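Local atomic coordinates of uroporphyrinogen III cosynthase (HemD) (Helicobacter pylori, PDB entry 3P9Z), a protein that probably catalyses the cyclisation of the linear tetrapyrrole hydroxymethylbilane to the macrocycle uroporphyrinogen III, a step in porphyrin biosynthesis. Residues S163-T168 against E184-I189; A188-N193 against I204-A209. One frame throughout, in Å; residues are numbered along the deposited sequence.

Interaction 1 (S163-T168 against E184-I189); sequences SILIFT and ENYTAI
Ile164 pairs with Thr187, Leu165 with Ala188 and Ile166 with Ile189, in a parallel register held by four backbone hydrogen bonds. Thr187 N opens the ladder by donating to Ser163 O at 3.1 Å. Leu165 N then returns a bond to Thr187 O (2.8 Å), and Ile189 N reaches Leu165 O over 2.7 Å. The last rung runs from Phe167 N to Ile189 O, 2.8 Å long.

Each face of the paired strands has its own side-chain contacts. On one, Ile164 CG2, anti to the backbone N, meets Ile189 CD1 at 3.7 Å, while Ile166 CG1 lies 4.2 Å from Ile189 CB. On the Leu165 face, the leucine CD1 methyl approaches the Tyr186 ring obliquely, 3.6 Å from CD2. Farther along that face Ala188 CB sits at the edge of the Phe167 ring, 3.8 Å from CE2.

Beyond this shell, Phe167 and Tyr186 make edge-to-face contacts with Phe176 and Phe182 respectively, and Ala173 of helix 170-179 also packs on Phe167. Helix 214-223 lies against Ile166 and Ile189 on the opposite face, while Thr187 OG1 is hydrogen-bonded to Arg5. Strand 164-167, helix 170-179 and strand 187-190 form a beta-alpha-beta unit, its two parallel strands adjacent within the sheet of an alpha/beta fold, with helices 170-179 and 214-223 on its two faces.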
loop_
_atom_site.group_PDB
_atom_site.type_symbol
_atom_site.label_atom_id
_atom_site.label_comp_id
_atom_site.label_asym_id
_atom_site.label_seq_id
_atom_site.Cartn_x
_atom_site.Cartn_y
_atom_site.Cartn_z
ATOM N N SER A 163 20.067 -10.569 11.969
ATOM C CA SER A 163 19.495 -9.396 11.286
ATOM C C SER A 163 18.307 -8.806 12.027
ATOM O O SER A 163 17.513 -9.528 12.634
ATOM C CB SER A 163 19.018 -9.744 9.866
ATOM O OG SER A 163 20.089 -10.110 9.010
ATOM N N ILE A 164 18.192 -7.484 11.954
ATOM C CA ILE A 164 16.982 -6.782 12.358
ATOM C C ILE A 164 16.115 -6.531 11.111
ATOM O O ILE A 164 16.551 -5.863 10.181
ATOM C CB ILE A 164 17.316 -5.435 13.048
ATOM C CG1 ILE A 164 18.137 -5.655 14.335
ATOM C CG2 ILE A 164 16.045 -4.656 13.356
ATOM C CD1 ILE A 164 19.099 -4.506 14.644
ATOM N N LEU A 165 14.889 -7.041 11.118
ATOM C CA LEU A 165 14.010 -6.981 9.953
ATOM C C LEU A 165 12.837 -6.026 10.175
ATOM O O LEU A 165 12.041 -6.205 11.121
ATOM C CB LEU A 165 13.467 -8.376 9.615
ATOM C CG LEU A 165 14.467 -9.531 9.646
ATOM C CD1 LEU A 165 13.740 -10.844 9.504
ATOM C CD2 LEU A 165 15.514 -9.361 8.546
ATOM N N ILE A 166 12.738 -5.032 9.292
ATOM C CA ILE A 166 11.674 -4.020 9.362
ATOM C C ILE A 166 10.518 -4.364 8.430
ATOM O O ILE A 166 10.657 -4.314 7.186
ATOM C CB ILE A 166 12.208 -2.575 9.048
ATOM C CG1 ILE A 166 13.334 -2.188 10.019
ATOM C CG2 ILE A 166 11.059 -1.560 9.105
ATOM C CD1 ILE A 166 14.083 -0.905 9.684
ATOM N N PHE A 167 9.377 -4.717 9.021
ATOM C CA PHE A 167 8.180 -5.015 8.225
ATOM C C PHE A 167 7.258 -3.807 8.150
ATOM O O PHE A 167 6.785 -3.315 9.184
ATOM C CB PHE A 167 7.446 -6.236 8.793
ATOM C CG PHE A 167 8.293 -7.491 8.816
ATOM C CD1 PHE A 167 8.408 -8.293 7.668
ATOM C CD2 PHE A 167 8.960 -7.874 9.971
ATOM C CE1 PHE A 167 9.201 -9.461 7.677
ATOM C CE2 PHE A 167 9.751 -9.045 10.002
ATOM C CZ PHE A 167 9.871 -9.840 8.839
ATOM N N THR A 168 6.988 -3.350 6.926
ATOM C CA THR A 168 6.259 -2.098 6.720
ATOM C C THR A 168 4.784 -2.293 6.385
ATOM O O THR A 168 4.058 -1.321 6.258
ATOM C CB THR A 168 6.923 -1.226 5.632
ATOM O OG1 THR A 168 6.878 -1.921 4.377
ATOM C CG2 THR A 168 8.382 -0.950 5.992
ATOM N N GLU A 184 15.070 -17.535 15.389
ATOM C CA GLU A 184 14.871 -16.986 16.734
ATOM C C GLU A 184 15.781 -15.771 16.996
ATOM O O GLU A 184 15.407 -14.860 17.741
ATOM C CB GLU A 184 15.088 -18.070 17.793
ATOM N N ASN A 185 16.951 -15.755 16.359
ATOM C CA ASN A 185 17.913 -14.665 16.519
ATOM C C ASN A 185 17.667 -13.409 15.644
ATOM O O ASN A 185 18.350 -12.381 15.803
ATOM C CB ASN A 185 19.370 -15.178 16.456
ATOM C CG ASN A 185 19.850 -15.533 15.041
ATOM O OD1 ASN A 185 19.378 -15.011 14.025
ATOM N ND2 ASN A 185 20.826 -16.419 14.984
ATOM N N TYR A 186 16.689 -13.480 14.737
ATOM C CA TYR A 186 16.234 -12.277 14.051
ATOM C C TYR A 186 15.474 -11.440 15.069
ATOM O O TYR A 186 14.911 -11.982 16.031
ATOM C CB TYR A 186 15.270 -12.592 12.908
ATOM C CG TYR A 186 15.835 -13.272 11.671
ATOM C CD1 TYR A 186 17.192 -13.182 11.321
ATOM C CD2 TYR A 186 14.984 -13.984 10.825
ATOM C CE1 TYR A 186 17.676 -13.805 10.158
ATOM C CE2 TYR A 186 15.447 -14.593 9.678
ATOM C CZ TYR A 186 16.788 -14.507 9.343
ATOM O OH TYR A 186 17.207 -15.135 8.187
ATOM N N THR A 187 15.460 -10.126 14.855
ATOM C CA THR A 187 14.554 -9.244 15.590
ATOM C C THR A 187 13.633 -8.535 14.600
ATOM O O THR A 187 14.104 -7.834 13.710
ATOM C CB THR A 187 15.335 -8.219 16.442
ATOM O OG1 THR A 187 16.142 -8.920 17.396
ATOM C CG2 THR A 187 14.402 -7.283 17.163
ATOM N N ALA A 188 12.324 -8.739 14.756
ATOM C CA ALA A 188 11.321 -8.094 13.907
ATOM C C ALA A 188 10.944 -6.714 14.449
ATOM O O ALA A 188 10.788 -6.514 15.668
ATOM C CB ALA A 188 10.058 -8.961 13.781
ATOM N N ILE A 189 10.792 -5.781 13.518
ATOM C CA ILE A 189 10.230 -4.489 13.799
ATOM C C ILE A 189 8.975 -4.307 12.950
ATOM O O ILE A 189 8.971 -4.625 11.760
ATOM C CB ILE A 189 11.269 -3.368 13.512
ATOM C CG1 ILE A 189 12.421 -3.488 14.531
ATOM C CG2 ILE A 189 10.594 -1.985 13.506
ATOM C CD1 ILE A 189 13.432 -2.360 14.497
#

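Interaction 2 (A188-N193 against I204-A209); sequences AISIGN and IPSYIA
Ala188 O lies oblique to the ring of Tyr207, whose side chain also touches Leu220 and Leu224. The same carbonyl oxygen accepts a hydrogen bond from Tyr207 N at 3.0 Å. Two further rungs follow: Ser190 N to Tyr207 O at 2.8 Å, and Ala209 N to Ser190 O at 3.0 Å.

Both Ile189 and Tyr207 face helix 214-223, whereas Ser190 and Ser206 lie beneath helix 193-201. This is a beta-alpha-beta unit in which helix 193-201 links parallel neighbours, and strand 206-208 is the outermost strand at this end of the chain's sheet. Under the helix Ser190 OG donates a hydrogen bond to Ser206 OG, 2.9 Å away. Ser206 OG stands between its own backbone N and carbonyl carbon (chi1 64°), which places it to meet Ser190. Ala196 packs on both serines, and Thr195 and Leu199 on Ser190, so that the hydroxyl pair is enclosed between the strands and the helix that connects them.

Next to them Ala188 CB presses against Ser206 CB, 3.5 Å away. At the other end Ile208 CG2 rests 3.8 Å from CA of Gly192, the N-cap of helix 193-201. Water bridges both ends of the ladder: one molecule accepts from Ala188 N at 2.9 Å and donates to Pro205 O, and a second donates to both Ile191 O and Ala209 O.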
loop_
_atom_site.group_PDB
_atom_site.type_symbol
_atom_site.label_atom_id
_atom_site.label_comp_id
_atom_site.label_asym_id
_atom_site.label_seq_id
_atom_site.Cartn_x
_atom_site.Cartn_y
_atom_site.Cartn_z
ATOM N N ALA A 188 12.324 -8.739 14.756
ATOM C CA ALA A 188 11.321 -8.094 13.907
ATOM C C ALA A 188 10.944 -6.714 14.449
ATOM O O ALA A 188 10.788 -6.514 15.668
ATOM C CB ALA A 188 10.058 -8.961 13.781
ATOM N N ILE A 189 10.792 -5.781 13.518
ATOM C CA ILE A 189 10.230 -4.489 13.799
ATOM C C ILE A 189 8.975 -4.307 12.950
ATOM O O ILE A 189 8.971 -4.625 11.760
ATOM C CB ILE A 189 11.269 -3.368 13.512
ATOM C CG1 ILE A 189 12.421 -3.488 14.531
ATOM C CG2 ILE A 189 10.594 -1.985 13.506
ATOM C CD1 ILE A 189 13.432 -2.360 14.497
ATOM N N SER A 190 7.914 -3.797 13.574
ATOM C CA SER A 190 6.670 -3.539 12.875
ATOM C C SER A 190 6.423 -2.058 12.804
ATOM O O SER A 190 6.620 -1.344 13.798
ATOM C CB SER A 190 5.514 -4.199 13.627
ATOM O OG SER A 190 5.626 -5.605 13.551
ATOM N N ILE A 191 5.963 -1.597 11.642
ATOM C CA ILE A 191 5.618 -0.176 11.477
ATOM C C ILE A 191 4.463 0.264 12.400
ATOM O O ILE A 191 4.438 1.400 12.896
ATOM C CB ILE A 191 5.289 0.161 9.983
ATOM C CG1 ILE A 191 5.309 1.690 9.751
ATOM C CG2 ILE A 191 3.967 -0.499 9.559
ATOM C CD1 ILE A 191 5.630 2.121 8.278
ATOM N N GLY A 192 3.510 -0.636 12.635
ATOM C CA GLY A 192 2.347 -0.341 13.489
ATOM C C GLY A 192 1.732 -1.656 13.940
ATOM O O GLY A 192 2.212 -2.726 13.536
ATOM N N ASN A 193 0.673 -1.583 14.755
ATOM C CA ASN A 193 0.145 -2.797 15.402
ATOM C C ASN A 193 -0.558 -3.769 14.465
ATOM O O ASN A 193 -0.600 -4.957 14.739
ATOM C CB ASN A 193 -0.681 -2.499 16.681
ATOM C CG ASN A 193 -1.912 -1.592 16.440
ATOM O OD1 ASN A 193 -2.398 -1.395 15.310
ATOM N ND2 ASN A 193 -2.421 -1.041 17.533
ATOM N N ILE A 204 5.268 -14.751 16.068
ATOM C CA ILE A 204 6.469 -13.931 15.978
ATOM C C ILE A 204 6.361 -12.602 16.723
ATOM O O ILE A 204 5.543 -11.753 16.379
ATOM C CB ILE A 204 6.876 -13.710 14.523
ATOM C CG1 ILE A 204 7.299 -15.058 13.910
ATOM C CG2 ILE A 204 8.026 -12.716 14.428
ATOM C CD1 ILE A 204 7.047 -15.166 12.438
ATOM N N PRO A 205 7.217 -12.412 17.738
ATOM C CA PRO A 205 7.237 -11.139 18.457
ATOM C C PRO A 205 7.924 -10.051 17.627
ATOM O O PRO A 205 8.767 -10.348 16.766
ATOM C CB PRO A 205 8.075 -11.454 19.706
ATOM C CG PRO A 205 9.034 -12.562 19.244
ATOM C CD PRO A 205 8.185 -13.391 18.283
ATOM N N SER A 206 7.562 -8.803 17.872
ATOM C CA SER A 206 8.234 -7.689 17.234
ATOM C C SER A 206 8.086 -6.454 18.100
ATOM O O SER A 206 7.159 -6.364 18.901
ATOM C CB SER A 206 7.638 -7.415 15.846
ATOM O OG SER A 206 6.283 -7.022 15.967
ATOM N N TYR A 207 8.997 -5.508 17.912
ATOM C CA TYR A 207 8.876 -4.190 18.498
ATOM C C TYR A 207 8.199 -3.284 17.497
ATOM O O TYR A 207 8.358 -3.454 16.276
ATOM C CB TYR A 207 10.253 -3.619 18.845
ATOM C CG TYR A 207 11.009 -4.399 19.898
ATOM C CD1 TYR A 207 10.655 -4.322 21.256
ATOM C CD2 TYR A 207 12.120 -5.190 19.543
ATOM C CE1 TYR A 207 11.381 -5.036 22.240
ATOM C CE2 TYR A 207 12.848 -5.910 20.517
ATOM C CZ TYR A 207 12.466 -5.824 21.856
ATOM O OH TYR A 207 13.180 -6.526 22.802
ATOM N N ILE A 208 7.453 -2.313 18.003
ATOM C CA ILE A 208 6.671 -1.445 17.132
ATOM C C ILE A 208 7.239 -0.042 17.149
ATOM O O ILE A 208 7.507 0.508 18.223
ATOM C CB ILE A 208 5.192 -1.417 17.588
ATOM C CG1 ILE A 208 4.624 -2.847 17.664
ATOM C CG2 ILE A 208 4.355 -0.507 16.692
ATOM C CD1 ILE A 208 3.247 -2.953 18.378
ATOM N N ALA A 209 7.413 0.545 15.970
ATOM C CA ALA A 209 7.771 1.972 15.840
ATOM C C ALA A 209 6.850 2.912 16.641
ATOM O O ALA A 209 5.657 2.621 16.828
ATOM C CB ALA A 209 7.798 2.389 14.348
HETATM O O HOH W 1 11.381 -10.591 16.844
HETATM O O HOH W 2 3.419 2.964 14.989
#

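Strand 187-190 is the element common to both contacts: interaction 1 lies along one of its edges and interaction 2 along the other, with centres about 8 Å apart. Ala188 and Ile189 belong to both: Ile189 N and O bond to strand 164-167, whereas Ala188 O bonds to Tyr207 N of strand 206-208. The contacts also meet directly. Phe167 O lies 3.1 Å from Ile191 N, a probable hydrogen bond continuing the first ladder, and Thr187 CG2 packs 3.9 Å from Tyr207 CD2. Two successive beta-alpha-beta units thereby extend the parallel end of the mixed sheet. In this family the active site is thought to lie in the cleft between the two domains.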